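Local atomic coordinates of maltose/maltodextrin-binding protein (PDB entry 2GH9), a protein that binds maltotriose and, as a periplasmic maltodextrin-binding protein, probably delivers the sugar to a membrane transporter. Residues 3-8 against 58-63; 90-95 against 306-311; 149-154 against 207-212; 201-206 against 354-359. All coordinates share one frame; numbering follows the deposited sequence.

In the fold
Contacts 1 and 3 are buried; contacts 2 and 4 are only partly so and include exposed residues. Contacts 1 and 2 both reach the eight-stranded mixed sheet, their centres about 20 Å apart, and contact 1 carries residues of the sugar pocket. Contacts 3 and 4 lie on the other side of the chain's centre with centres about 9 Å apart; R203 joins them, for its NE bonds to V209 O while its NH1 reaches residues 354-359. Chemistry differs with place: contact 1 is parallel strand pairing, contact 2 a polar meeting at helix starts, contact 3 mostly apolar packing around V209, and contact 4 a ring and a guanidinium at two helix ends.

Contact 1 of 4, residues 3-8 against 58-63; sequences ITVWTH and LVVTVP. With GLC (alpha-D-glucopyranose), chain B.
The imidazole of H8 is met at two points of its edge, with T61 O and O2 of the bound alpha-D-glucopyranose both close to the ring plane. H8 ND1 and the sugar O2 form a hydrogen bond of 2.8 Å in which either could be the donor. H8 NE2 gives T61 O a weak bond of 2.7 Å, bent to 121° at the hydrogen. F39 meets this ring edge-to-face, and Q269 bonds T61 OG1 and, weakly, H8 NE2. The indole of W6 leads away from residues 58-63 to K45 and F46 of helix 39-49.

Behind the histidine the two strands pair in parallel, with L58 N bonded to T4 O, W6 N to L58 O and V60 N to W6 O. T7 extends the pairing by its side chain: with OG1 anti to the backbone N (chi1 -172°), its hydroxyl donates to V60 O at 2.6 Å. There the chain turns a corner and a cis peptide leads into T61. On the face carrying V5 and L58, V5 CG1 lies 3.6 Å from V60 CG2 while V5 CG2 meets L58 CD2 at 3.8 Å, and V5 and L58 both touch F286 of helix 280-290. Strands 32-36, 3-7 and 58-63, linked through helices 11-26 and 39-49, form the parallel beta-alpha-beta core of a periplasmic binding protein lobe, with sugar bound just beyond the C-terminal end of strand 3-7.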
loop_
_atom_site.group_PDB
_atom_site.type_symbol
_atom_site.label_atom_id
_atom_site.label_comp_id
_atom_site.label_asym_id
_atom_site.label_seq_id
_atom_site.Cartn_x
_atom_site.Cartn_y
_atom_site.Cartn_z
ATOM N N ILE A 3 -4.688 -26.358 -6.714
ATOM C CA ILE A 3 -4.758 -24.952 -7.133
ATOM C C ILE A 3 -3.473 -24.238 -6.741
ATOM O O ILE A 3 -2.804 -24.656 -5.808
ATOM C CB ILE A 3 -5.969 -24.216 -6.547
ATOM C CG1 ILE A 3 -6.046 -24.407 -5.024
ATOM C CG2 ILE A 3 -7.256 -24.678 -7.252
ATOM C CD1 ILE A 3 -6.940 -23.439 -4.353
ATOM N N THR A 4 -3.130 -23.171 -7.466
ATOM C CA THR A 4 -1.930 -22.396 -7.161
ATOM C C THR A 4 -2.295 -20.970 -6.762
ATOM O O THR A 4 -3.253 -20.383 -7.277
ATOM C CB THR A 4 -0.914 -22.408 -8.314
ATOM O OG1 THR A 4 -1.425 -21.666 -9.421
ATOM C CG2 THR A 4 -0.623 -23.857 -8.760
ATOM N N VAL A 5 -1.533 -20.457 -5.796
ATOM C CA VAL A 5 -1.690 -19.106 -5.254
ATOM C C VAL A 5 -0.400 -18.342 -5.495
ATOM O O VAL A 5 0.646 -18.789 -5.085
ATOM C CB VAL A 5 -1.955 -19.134 -3.729
ATOM C CG1 VAL A 5 -2.146 -17.699 -3.145
ATOM C CG2 VAL A 5 -3.154 -19.988 -3.432
ATOM N N TRP A 6 -0.489 -17.205 -6.182
ATOM C CA TRP A 6 0.613 -16.236 -6.207
ATOM C C TRP A 6 0.484 -15.290 -5.036
ATOM O O TRP A 6 -0.617 -14.781 -4.776
ATOM C CB TRP A 6 0.600 -15.438 -7.501
ATOM C CG TRP A 6 1.104 -16.201 -8.665
ATOM C CD1 TRP A 6 1.707 -17.426 -8.650
ATOM C CD2 TRP A 6 1.078 -15.777 -10.024
ATOM N NE1 TRP A 6 2.027 -17.807 -9.925
ATOM C CE2 TRP A 6 1.669 -16.804 -10.789
ATOM C CE3 TRP A 6 0.592 -14.633 -10.677
ATOM C CZ2 TRP A 6 1.805 -16.719 -12.176
ATOM C CZ3 TRP A 6 0.726 -14.549 -12.049
ATOM C CH2 TRP A 6 1.330 -15.593 -12.791
ATOM N N THR A 7 1.591 -15.066 -4.324
ATOM C CA THR A 7 1.601 -14.109 -3.208
ATOM C C THR A 7 2.888 -13.288 -3.142
ATOM O O THR A 7 3.958 -13.781 -3.484
ATOM C CB THR A 7 1.407 -14.836 -1.841
ATOM O OG1 THR A 7 1.239 -13.870 -0.812
ATOM C CG2 THR A 7 2.585 -15.739 -1.513
ATOM N N HIS A 8 2.764 -12.054 -2.668
ATOM C CA HIS A 8 3.911 -11.169 -2.394
ATOM C C HIS A 8 4.271 -11.142 -0.908
ATOM O O HIS A 8 5.141 -10.371 -0.461
ATOM C CB HIS A 8 3.661 -9.742 -2.893
ATOM C CG HIS A 8 2.382 -9.117 -2.409
ATOM N ND1 HIS A 8 2.308 -8.353 -1.262
ATOM C CD2 HIS A 8 1.143 -9.077 -2.964
ATOM C CE1 HIS A 8 1.072 -7.909 -1.108
ATOM N NE2 HIS A 8 0.351 -8.312 -2.142
ATOM N N LEU A 58 -5.417 -18.096 -7.996
ATOM C CA LEU A 58 -5.767 -16.911 -7.226
ATOM C C LEU A 58 -4.534 -16.093 -6.836
ATOM O O LEU A 58 -3.396 -16.560 -6.932
ATOM C CB LEU A 58 -6.640 -17.246 -5.992
ATOM C CG LEU A 58 -6.302 -18.269 -4.911
ATOM C CD1 LEU A 58 -7.229 -18.107 -3.710
ATOM C CD2 LEU A 58 -6.400 -19.672 -5.464
ATOM N N VAL A 59 -4.774 -14.831 -6.477
ATOM C CA VAL A 59 -3.703 -13.966 -5.963
ATOM C C VAL A 59 -4.148 -13.542 -4.589
ATOM O O VAL A 59 -5.242 -12.996 -4.437
ATOM C CB VAL A 59 -3.430 -12.714 -6.823
ATOM C CG1 VAL A 59 -2.156 -11.983 -6.313
ATOM C CG2 VAL A 59 -3.251 -13.071 -8.280
ATOM N N VAL A 60 -3.331 -13.880 -3.597
ATOM C CA VAL A 60 -3.501 -13.467 -2.205
ATOM C C VAL A 60 -2.273 -12.625 -1.814
ATOM O O VAL A 60 -1.216 -13.190 -1.498
ATOM C CB VAL A 60 -3.576 -14.689 -1.300
ATOM C CG1 VAL A 60 -3.754 -14.262 0.151
ATOM C CG2 VAL A 60 -4.721 -15.633 -1.742
ATOM N N THR A 61 -2.342 -11.294 -1.817
ATOM C CA THR A 61 -3.463 -10.453 -2.213
ATOM C C THR A 61 -2.980 -9.441 -3.259
ATOM O O THR A 61 -1.770 -9.275 -3.478
ATOM C CB THR A 61 -3.995 -9.656 -1.004
ATOM O OG1 THR A 61 -2.883 -9.124 -0.250
ATOM C CG2 THR A 61 -4.879 -10.567 -0.098
ATOM N N VAL A 62 -3.922 -8.755 -3.892
ATOM C CA VAL A 62 -3.600 -7.618 -4.744
ATOM C C VAL A 62 -4.096 -6.327 -4.107
ATOM O O VAL A 62 -5.118 -6.327 -3.429
ATOM C CB VAL A 62 -4.249 -7.737 -6.174
ATOM C CG1 VAL A 62 -3.748 -9.000 -6.912
ATOM C CG2 VAL A 62 -5.834 -7.661 -6.103
ATOM N N PRO A 63 -3.393 -5.203 -4.362
ATOM C CA PRO A 63 -3.889 -3.901 -3.932
ATOM C C PRO A 63 -5.000 -3.471 -4.870
ATOM O O PRO A 63 -4.984 -3.804 -6.057
ATOM C CB PRO A 63 -2.665 -2.982 -4.085
ATOM C CG PRO A 63 -1.920 -3.594 -5.214
ATOM C CD PRO A 63 -2.128 -5.086 -5.098
HETATM C C1 GLC B . 5.764 -6.305 -0.062
HETATM C C2 GLC B . 4.458 -6.094 0.702
HETATM C C3 GLC B . 3.589 -5.097 -0.039
HETATM C C4 GLC B . 4.362 -3.781 -0.222
HETATM C C5 GLC B . 5.679 -4.012 -0.980
HETATM C C6 GLC B . 6.542 -2.735 -1.010
HETATM O O1 GLC B . 5.467 -6.997 -1.273
HETATM O O2 GLC B . 3.772 -7.350 0.904
HETATM O O3 GLC B . 2.344 -4.866 0.640
HETATM O O4 GLC B . 3.605 -2.920 -1.054
HETATM O O5 GLC B . 6.411 -5.058 -0.345
HETATM O O6 GLC B . 7.804 -2.959 -1.668
#

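Contact 2 of 4, residues 90-95 against 306-311; sequences DLQGVA and IPVSKS
Around L91 and S309, whose backbones form a single beta bridge, two hydrogen bonds clip the chains together: Q92 N to V308 O, 2.9 Å and nearly straight at 169°, and K310 N to D90 O, 2.7 Å. D90 carries the polar side of the contact. Its CG stands anti to the backbone N (chi1 171°), and OD1 accepts S311 N at 2.9 Å through its syn lone pair. OD2 faces the hydroxyl of S309, which donates to it; the separation is so short that its exact length is doubtful. S309 OG also bonds A312 N, as befits the N-cap of helix 310-315. An alanine in place of D90 would probably leave S311 N without its side-chain acceptor and take the carboxylate partner from the S309 hydroxyl, which would still have A312 N, although the bond from K310 N would keep its backbone oxygen.

On the apolar side V308 packs its CB 3.6 Å from A95 CB. The extended chain of Q92 crosses V308 at about a right angle, bringing Q92 CG to 3.4 Å from V308 O. One water then donates both to Q92 OE1 and to P307 O, and P109 of strand 104-113 touches L91, A95 and V308. With its carboxylate set at the start of helix 310-315, D90 would probably be favoured in its ionised form by the helix end and by the N-H of S311.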
loop_
_atom_site.group_PDB
_atom_site.type_symbol
_atom_site.label_atom_id
_atom_site.label_comp_id
_atom_site.label_asym_id
_atom_site.label_seq_id
_atom_site.Cartn_x
_atom_site.Cartn_y
_atom_site.Cartn_z
ATOM N N ASP A 90 -20.893 -7.062 6.567
ATOM C CA ASP A 90 -19.876 -6.906 7.600
ATOM C C ASP A 90 -18.617 -6.161 7.103
ATOM O O ASP A 90 -17.780 -5.752 7.902
ATOM C CB ASP A 90 -19.494 -8.270 8.168
ATOM C CG ASP A 90 -18.314 -8.198 9.080
ATOM O OD1 ASP A 90 -18.428 -7.536 10.137
ATOM O OD2 ASP A 90 -17.256 -8.800 8.743
ATOM N N LEU A 91 -18.499 -5.990 5.796
ATOM C CA LEU A 91 -17.350 -5.277 5.209
ATOM C C LEU A 91 -17.507 -3.756 5.294
ATOM O O LEU A 91 -18.596 -3.213 5.084
ATOM C CB LEU A 91 -17.161 -5.665 3.736
ATOM C CG LEU A 91 -16.941 -7.135 3.354
ATOM C CD1 LEU A 91 -16.902 -7.284 1.833
ATOM C CD2 LEU A 91 -15.680 -7.703 3.966
ATOM N N GLN A 92 -16.406 -3.071 5.582
ATOM C CA GLN A 92 -16.355 -1.618 5.509
ATOM C C GLN A 92 -16.677 -1.143 4.088
ATOM O O GLN A 92 -16.161 -1.677 3.104
ATOM C CB GLN A 92 -14.963 -1.128 5.908
ATOM C CG GLN A 92 -14.620 -1.324 7.366
ATOM C CD GLN A 92 -13.149 -1.110 7.671
ATOM O OE1 GLN A 92 -12.297 -1.100 6.767
ATOM N NE2 GLN A 92 -12.835 -0.941 8.965
ATOM N N GLY A 93 -17.534 -0.136 3.993
ATOM C CA GLY A 93 -17.898 0.472 2.717
ATOM C C GLY A 93 -16.764 0.805 1.750
ATOM O O GLY A 93 -16.879 0.574 0.568
ATOM N N VAL A 94 -15.684 1.395 2.241
ATOM C CA VAL A 94 -14.571 1.775 1.358
ATOM C C VAL A 94 -13.889 0.541 0.755
ATOM O O VAL A 94 -13.381 0.590 -0.352
ATOM C CB VAL A 94 -13.498 2.625 2.091
ATOM C CG1 VAL A 94 -14.080 3.973 2.556
ATOM C CG2 VAL A 94 -12.950 1.862 3.255
ATOM N N ALA A 95 -13.858 -0.555 1.507
ATOM C CA ALA A 95 -13.241 -1.801 1.033
ATOM C C ALA A 95 -14.073 -2.454 -0.060
ATOM O O ALA A 95 -13.525 -2.980 -1.038
ATOM C CB ALA A 95 -13.038 -2.763 2.196
ATOM N N ILE A 306 -4.748 -4.259 8.556
ATOM C CA ILE A 306 -5.965 -4.073 9.360
ATOM C C ILE A 306 -7.144 -4.769 8.681
ATOM O O ILE A 306 -7.394 -4.521 7.512
ATOM C CB ILE A 306 -6.264 -2.571 9.563
ATOM C CG1 ILE A 306 -5.009 -1.833 10.086
ATOM C CG2 ILE A 306 -7.492 -2.340 10.509
ATOM C CD1 ILE A 306 -4.288 -2.548 11.254
ATOM N N PRO A 307 -7.869 -5.649 9.400
ATOM C CA PRO A 307 -9.088 -6.240 8.791
ATOM C C PRO A 307 -10.076 -5.219 8.228
ATOM O O PRO A 307 -10.262 -4.149 8.807
ATOM C CB PRO A 307 -9.725 -7.005 9.958
ATOM C CG PRO A 307 -8.550 -7.395 10.800
ATOM C CD PRO A 307 -7.619 -6.198 10.740
ATOM N N VAL A 308 -10.682 -5.533 7.086
ATOM C CA VAL A 308 -11.766 -4.706 6.560
ATOM C C VAL A 308 -13.152 -5.214 7.053
ATOM O O VAL A 308 -14.190 -4.649 6.699
ATOM C CB VAL A 308 -11.731 -4.604 5.026
ATOM C CG1 VAL A 308 -10.413 -3.915 4.576
ATOM C CG2 VAL A 308 -11.879 -5.959 4.403
ATOM N N SER A 309 -13.143 -6.279 7.852
ATOM C CA SER A 309 -14.353 -6.742 8.542
ATOM C C SER A 309 -14.653 -5.812 9.719
ATOM O O SER A 309 -13.867 -5.726 10.654
ATOM C CB SER A 309 -14.166 -8.182 9.033
ATOM O OG SER A 309 -15.159 -8.579 9.965
ATOM N N LYS A 310 -15.792 -5.119 9.669
ATOM C CA LYS A 310 -16.253 -4.323 10.822
ATOM C C LYS A 310 -16.155 -5.112 12.122
ATOM O O LYS A 310 -15.567 -4.659 13.104
ATOM C CB LYS A 310 -17.701 -3.885 10.643
ATOM C CG LYS A 310 -17.951 -2.855 9.562
ATOM C CD LYS A 310 -19.422 -2.464 9.590
ATOM C CE LYS A 310 -19.946 -2.003 8.240
ATOM N NZ LYS A 310 -21.457 -1.934 8.191
ATOM N N SER A 311 -16.755 -6.298 12.105
ATOM C CA SER A 311 -16.737 -7.251 13.225
ATOM C C SER A 311 -15.318 -7.516 13.765
ATOM O O SER A 311 -15.044 -7.328 14.962
ATOM C CB SER A 311 -17.400 -8.559 12.744
ATOM O OG SER A 311 -17.186 -9.651 13.611
HETATM O O HOH W 1 -9.747 -1.438 8.477
#

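Contact 3 of 4, residues 149-154 against 207-212; sequences FLYNIG and NLVPEG
V209 joins the loop after helix 189-204 to residues 149-153 in a buried, mainly apolar contact beside an outermost strand of a four-stranded sheet. Its branches take different neighbours. V209 and I153 reach toward each other tip to tip, with I153 CD1 3.7 Å from V209 CB, and V209 CG1, anti to the backbone N (chi1 -170°), also meets I153 CG2. The other methyl, V209 CG2, touches two rings: it comes to the edge of the Y151 ring near its plane, 4.1 Å from Y151 CD1, and approaches the F149 ring obliquely. I153 returns to the same tyrosine, its CA 3.6 Å above one face and offset toward the rim, so the ring meets backbone on a face and the valine methyl at its edge; Y151 OH is bonded to N159. An inverse gamma turn centred on N152 carries the chain from Y151 to I153.

L150 points its CD2 the other way, to L208 O and, crossing at about a right angle, to P210 CD at 4.0 Å. F149 O and L208 O, both acceptors, approach to 3.1 Å without bonding, and a water spans the two chains here by accepting from F149 N and donating to L208 O, 2.9 Å from each. R203 NE bonds V209 O, tying the loop back to its helix. Strand 149-150 pairs in parallel with strand 227-232, and the loop between helices 189-204 and 215-224 packs against this outer strand, within the alpha/beta architecture characteristic of the lobes of periplasmic binding proteins.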
loop_
_atom_site.group_PDB
_atom_site.type_symbol
_atom_site.label_atom_id
_atom_site.label_comp_id
_atom_site.label_asym_id
_atom_site.label_seq_id
_atom_site.Cartn_x
_atom_site.Cartn_y
_atom_site.Cartn_z
ATOM N N PHE A 149 16.005 9.016 10.338
ATOM C CA PHE A 149 14.881 8.821 9.433
ATOM C C PHE A 149 15.274 8.365 8.033
ATOM O O PHE A 149 16.106 8.980 7.355
ATOM C CB PHE A 149 14.034 10.090 9.327
ATOM C CG PHE A 149 12.928 9.979 8.332
ATOM C CD1 PHE A 149 11.859 9.107 8.557
ATOM C CD2 PHE A 149 12.936 10.731 7.166
ATOM C CE1 PHE A 149 10.854 8.992 7.635
ATOM C CE2 PHE A 149 11.907 10.621 6.247
ATOM C CZ PHE A 149 10.875 9.750 6.486
ATOM N N LEU A 150 14.636 7.279 7.590
ATOM C CA LEU A 150 14.841 6.742 6.278
ATOM C C LEU A 150 13.502 6.254 5.731
ATOM O O LEU A 150 12.620 5.878 6.494
ATOM C CB LEU A 150 15.848 5.588 6.306
ATOM C CG LEU A 150 17.327 5.906 6.615
ATOM C CD1 LEU A 150 18.164 4.593 6.582
ATOM C CD2 LEU A 150 17.850 6.941 5.616
ATOM N N TYR A 151 13.378 6.279 4.413
ATOM C CA TYR A 151 12.200 5.725 3.724
ATOM C C TYR A 151 12.486 5.553 2.233
ATOM O O TYR A 151 13.489 6.065 1.721
ATOM C CB TYR A 151 10.936 6.596 3.969
ATOM C CG TYR A 151 10.763 7.793 3.054
ATOM C CD1 TYR A 151 11.644 8.866 3.114
ATOM C CD2 TYR A 151 9.693 7.873 2.156
ATOM C CE1 TYR A 151 11.504 9.955 2.290
ATOM C CE2 TYR A 151 9.540 8.977 1.312
ATOM C CZ TYR A 151 10.463 10.020 1.401
ATOM O OH TYR A 151 10.368 11.130 0.622
ATOM N N ASN A 152 11.592 4.844 1.547
ATOM C CA ASN A 152 11.690 4.643 0.103
ATOM C C ASN A 152 11.407 5.937 -0.664
ATOM O O ASN A 152 10.356 6.115 -1.255
ATOM C CB ASN A 152 10.754 3.498 -0.327
ATOM C CG ASN A 152 11.030 3.001 -1.716
ATOM O OD1 ASN A 152 11.963 3.454 -2.399
ATOM N ND2 ASN A 152 10.210 2.035 -2.158
ATOM N N ILE A 153 12.409 6.820 -0.684
ATOM C CA ILE A 153 12.265 8.189 -1.158
ATOM C C ILE A 153 11.868 8.350 -2.622
ATOM O O ILE A 153 11.210 9.322 -2.992
ATOM C CB ILE A 153 13.582 8.996 -0.816
ATOM C CG1 ILE A 153 13.450 10.482 -1.133
ATOM C CG2 ILE A 153 14.803 8.399 -1.509
ATOM C CD1 ILE A 153 14.483 11.328 -0.382
ATOM N N GLY A 154 12.273 7.409 -3.467
ATOM C CA GLY A 154 11.939 7.478 -4.865
ATOM C C GLY A 154 10.547 7.006 -5.216
ATOM O O GLY A 154 10.100 7.238 -6.312
ATOM N N ASN A 207 19.295 16.755 5.028
ATOM C CA ASN A 207 20.318 15.697 5.080
ATOM C C ASN A 207 19.852 14.463 5.871
ATOM O O ASN A 207 20.558 13.973 6.772
ATOM C CB ASN A 207 21.652 16.247 5.625
ATOM C CG ASN A 207 22.814 15.274 5.420
ATOM O OD1 ASN A 207 22.968 14.672 4.345
ATOM N ND2 ASN A 207 23.625 15.103 6.456
ATOM N N LEU A 208 18.651 13.972 5.533
ATOM C CA LEU A 208 18.060 12.844 6.250
ATOM C C LEU A 208 18.136 11.541 5.448
ATOM O O LEU A 208 18.435 10.470 6.011
ATOM C CB LEU A 208 16.603 13.156 6.651
ATOM C CG LEU A 208 16.398 14.203 7.753
ATOM C CD1 LEU A 208 14.925 14.340 8.131
ATOM C CD2 LEU A 208 17.209 13.847 8.981
ATOM N N VAL A 209 17.896 11.643 4.140
ATOM C CA VAL A 209 17.794 10.482 3.271
ATOM C C VAL A 209 18.814 10.579 2.139
ATOM O O VAL A 209 18.567 11.231 1.143
ATOM C CB VAL A 209 16.359 10.335 2.698
ATOM C CG1 VAL A 209 16.218 8.984 2.006
ATOM C CG2 VAL A 209 15.301 10.495 3.841
ATOM N N PRO A 210 19.979 9.936 2.306
ATOM C CA PRO A 210 21.002 10.005 1.254
ATOM C C PRO A 210 20.690 9.196 -0.007
ATOM O O PRO A 210 19.669 8.504 -0.098
ATOM C CB PRO A 210 22.260 9.457 1.944
ATOM C CG PRO A 210 21.749 8.598 3.071
ATOM C CD PRO A 210 20.426 9.174 3.489
ATOM N N GLU A 211 21.594 9.304 -0.976
ATOM C CA GLU A 211 21.547 8.513 -2.190
ATOM C C GLU A 211 21.496 7.004 -1.874
ATOM O O GLU A 211 21.995 6.526 -0.843
ATOM C CB GLU A 211 22.760 8.871 -3.067
ATOM C CG GLU A 211 23.044 7.906 -4.200
ATOM C CD GLU A 211 21.980 7.898 -5.277
ATOM O OE1 GLU A 211 21.507 8.992 -5.653
ATOM O OE2 GLU A 211 21.656 6.790 -5.782
ATOM N N GLY A 212 20.827 6.263 -2.748
ATOM C CA GLY A 212 20.791 4.814 -2.652
ATOM C C GLY A 212 19.670 4.238 -1.815
ATOM O O GLY A 212 19.423 3.036 -1.866
HETATM O O HOH W 2 18.368 9.797 8.825
#

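Contact 4 of 4, residues 201-206 against 354-359; sequences DLRFKY and LAIQRP
R203 reaches from the end of helix 189-204 to I356, its CB already pointing toward residues 354-359. CG lies against one face of the F204 ring, 3.7 Å above its plane and offset toward the rim. CD then comes to 3.8 Å from I356 O, and a bend at the third torsion (chi3 -74°) turns NE to the loop after the helix. At the tip NH1 donates to I356 O over 2.8 Å with an angle of 136° at the hydrogen; the nitrogen stands well above the carbonyl plane, while the oxygen lies near the plane of the guanidinium. NH1 also touches I356 CG1 at 3.5 Å, and NH2 makes a weak bond to P210 O.

On the ring's opposite face sits P359, its CG over the centre, 3.9 Å from the centroid of F204, in a CH-pi contact. The proline's CD meets F204 CZ at 3.7 Å, and F204 CZ lies 3.2 Å from I356 O, so one carbonyl is approached by both guanidinium and ring. An alanine in place of F204 would probably leave P359 without its ring partner and the CG of R203 without the ring it lies against, although the guanidinium would keep its bonds. K200 adds a bond from NZ to P359 O, and I356 rests on I199 and I153. The contact thus joins the C-terminal ends of helices 189-204 and 341-357, next to the loop that leads on to helix 215-224.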
loop_
_atom_site.group_PDB
_atom_site.type_symbol
_atom_site.label_atom_id
_atom_site.label_comp_id
_atom_site.label_asym_id
_atom_site.label_seq_id
_atom_site.Cartn_x
_atom_site.Cartn_y
_atom_site.Cartn_z
ATOM N N ASP A 201 14.555 18.446 -0.442
ATOM C CA ASP A 201 15.085 19.007 0.794
ATOM C C ASP A 201 15.380 17.938 1.815
ATOM O O ASP A 201 16.263 18.116 2.639
ATOM C CB ASP A 201 14.126 20.044 1.412
ATOM C CG ASP A 201 13.997 21.318 0.586
ATOM O OD1 ASP A 201 14.785 21.534 -0.362
ATOM O OD2 ASP A 201 13.083 22.120 0.890
ATOM N N LEU A 202 14.614 16.841 1.793
ATOM C CA LEU A 202 14.849 15.709 2.694
ATOM C C LEU A 202 16.270 15.153 2.493
ATOM O O LEU A 202 16.846 14.562 3.392
ATOM C CB LEU A 202 13.783 14.594 2.484
ATOM C CG LEU A 202 12.366 14.840 3.057
ATOM C CD1 LEU A 202 11.386 13.709 2.719
ATOM C CD2 LEU A 202 12.409 15.021 4.564
ATOM N N ARG A 203 16.816 15.339 1.300
ATOM C CA ARG A 203 18.193 14.922 1.033
ATOM C C ARG A 203 19.158 16.101 1.130
ATOM O O ARG A 203 20.084 16.052 1.897
ATOM C CB ARG A 203 18.300 14.275 -0.339
ATOM C CG ARG A 203 19.703 13.777 -0.704
ATOM C CD ARG A 203 19.631 12.931 -1.963
ATOM N NE ARG A 203 19.040 11.622 -1.671
ATOM C CZ ARG A 203 18.559 10.773 -2.577
ATOM N NH1 ARG A 203 18.577 11.072 -3.864
ATOM N NH2 ARG A 203 18.046 9.613 -2.186
ATOM N N PHE A 204 18.914 17.159 0.369
ATOM C CA PHE A 204 19.939 18.195 0.164
ATOM C C PHE A 204 19.954 19.341 1.183
ATOM O O PHE A 204 20.932 20.112 1.247
ATOM C CB PHE A 204 19.798 18.768 -1.236
ATOM C CG PHE A 204 19.893 17.739 -2.321
ATOM C CD1 PHE A 204 21.012 16.909 -2.412
ATOM C CD2 PHE A 204 18.861 17.583 -3.249
ATOM C CE1 PHE A 204 21.100 15.946 -3.424
ATOM C CE2 PHE A 204 18.944 16.622 -4.250
ATOM C CZ PHE A 204 20.068 15.809 -4.337
ATOM N N LYS A 205 18.873 19.497 1.940
ATOM C CA LYS A 205 18.805 20.558 2.938
ATOM C C LYS A 205 18.853 19.960 4.318
ATOM O O LYS A 205 19.680 20.344 5.140
ATOM C CB LYS A 205 17.532 21.392 2.805
ATOM C CG LYS A 205 17.460 22.508 3.851
ATOM C CD LYS A 205 16.113 23.177 3.924
ATOM C CE LYS A 205 15.762 23.914 2.649
ATOM N NZ LYS A 205 14.597 24.838 2.914
ATOM N N TYR A 206 17.927 19.040 4.584
ATOM C CA TYR A 206 17.793 18.465 5.908
ATOM C C TYR A 206 18.743 17.298 6.120
ATOM O O TYR A 206 18.976 16.906 7.254
ATOM C CB TYR A 206 16.331 18.040 6.191
ATOM C CG TYR A 206 15.288 19.110 5.897
ATOM C CD1 TYR A 206 15.279 20.327 6.593
ATOM C CD2 TYR A 206 14.304 18.900 4.941
ATOM C CE1 TYR A 206 14.306 21.300 6.341
ATOM C CE2 TYR A 206 13.345 19.870 4.666
ATOM C CZ TYR A 206 13.349 21.063 5.367
ATOM O OH TYR A 206 12.409 22.003 5.055
ATOM N N LEU A 354 14.116 11.851 -10.597
ATOM C CA LEU A 354 14.812 12.967 -11.275
ATOM C C LEU A 354 15.037 14.159 -10.342
ATOM O O LEU A 354 16.106 14.784 -10.347
ATOM C CB LEU A 354 14.003 13.462 -12.481
ATOM C CG LEU A 354 14.383 13.030 -13.895
ATOM C CD1 LEU A 354 14.432 11.533 -14.023
ATOM C CD2 LEU A 354 13.386 13.638 -14.879
ATOM N N ALA A 355 14.009 14.489 -9.564
ATOM C CA ALA A 355 14.092 15.599 -8.622
ATOM C C ALA A 355 15.226 15.383 -7.617
ATOM O O ALA A 355 16.048 16.283 -7.404
ATOM C CB ALA A 355 12.748 15.807 -7.909
ATOM N N ILE A 356 15.305 14.182 -7.049
ATOM C CA ILE A 356 16.248 13.882 -5.962
ATOM C C ILE A 356 17.640 13.455 -6.434
ATOM O O ILE A 356 18.536 13.278 -5.628
ATOM C CB ILE A 356 15.671 12.811 -4.964
ATOM C CG1 ILE A 356 15.577 11.410 -5.601
ATOM C CG2 ILE A 356 14.314 13.270 -4.462
ATOM C CD1 ILE A 356 15.045 10.300 -4.674
ATOM N N GLN A 357 17.814 13.297 -7.736
ATOM C CA GLN A 357 19.092 12.865 -8.291
ATOM C C GLN A 357 20.150 13.968 -8.150
ATOM O O GLN A 357 21.296 13.675 -7.805
ATOM C CB GLN A 357 18.898 12.442 -9.747
ATOM C CG GLN A 357 20.107 12.540 -10.663
ATOM C CD GLN A 357 19.721 12.245 -12.099
ATOM O OE1 GLN A 357 19.603 13.159 -12.938
ATOM N NE2 GLN A 357 19.475 10.965 -12.384
ATOM N N ARG A 358 19.753 15.219 -8.396
ATOM C CA ARG A 358 20.667 16.357 -8.264
ATOM C C ARG A 358 19.991 17.580 -7.608
ATOM O O ARG A 358 18.790 17.802 -7.794
ATOM C CB ARG A 358 21.235 16.734 -9.636
ATOM C CG ARG A 358 20.217 17.331 -10.607
ATOM C CD ARG A 358 20.750 17.358 -12.046
ATOM N NE ARG A 358 21.793 18.378 -12.212
ATOM C CZ ARG A 358 21.588 19.637 -12.608
ATOM N NH1 ARG A 358 20.363 20.081 -12.904
ATOM N NH2 ARG A 358 22.627 20.472 -12.716
ATOM N N PRO A 359 20.766 18.371 -6.826
ATOM C CA PRO A 359 20.313 19.663 -6.262
ATOM C C PRO A 359 19.764 20.668 -7.289
ATOM O O PRO A 359 18.844 21.435 -6.973
ATOM C CB PRO A 359 21.582 20.228 -5.625
ATOM C CG PRO A 359 22.416 19.045 -5.311
ATOM C CD PRO A 359 22.142 18.048 -6.394
#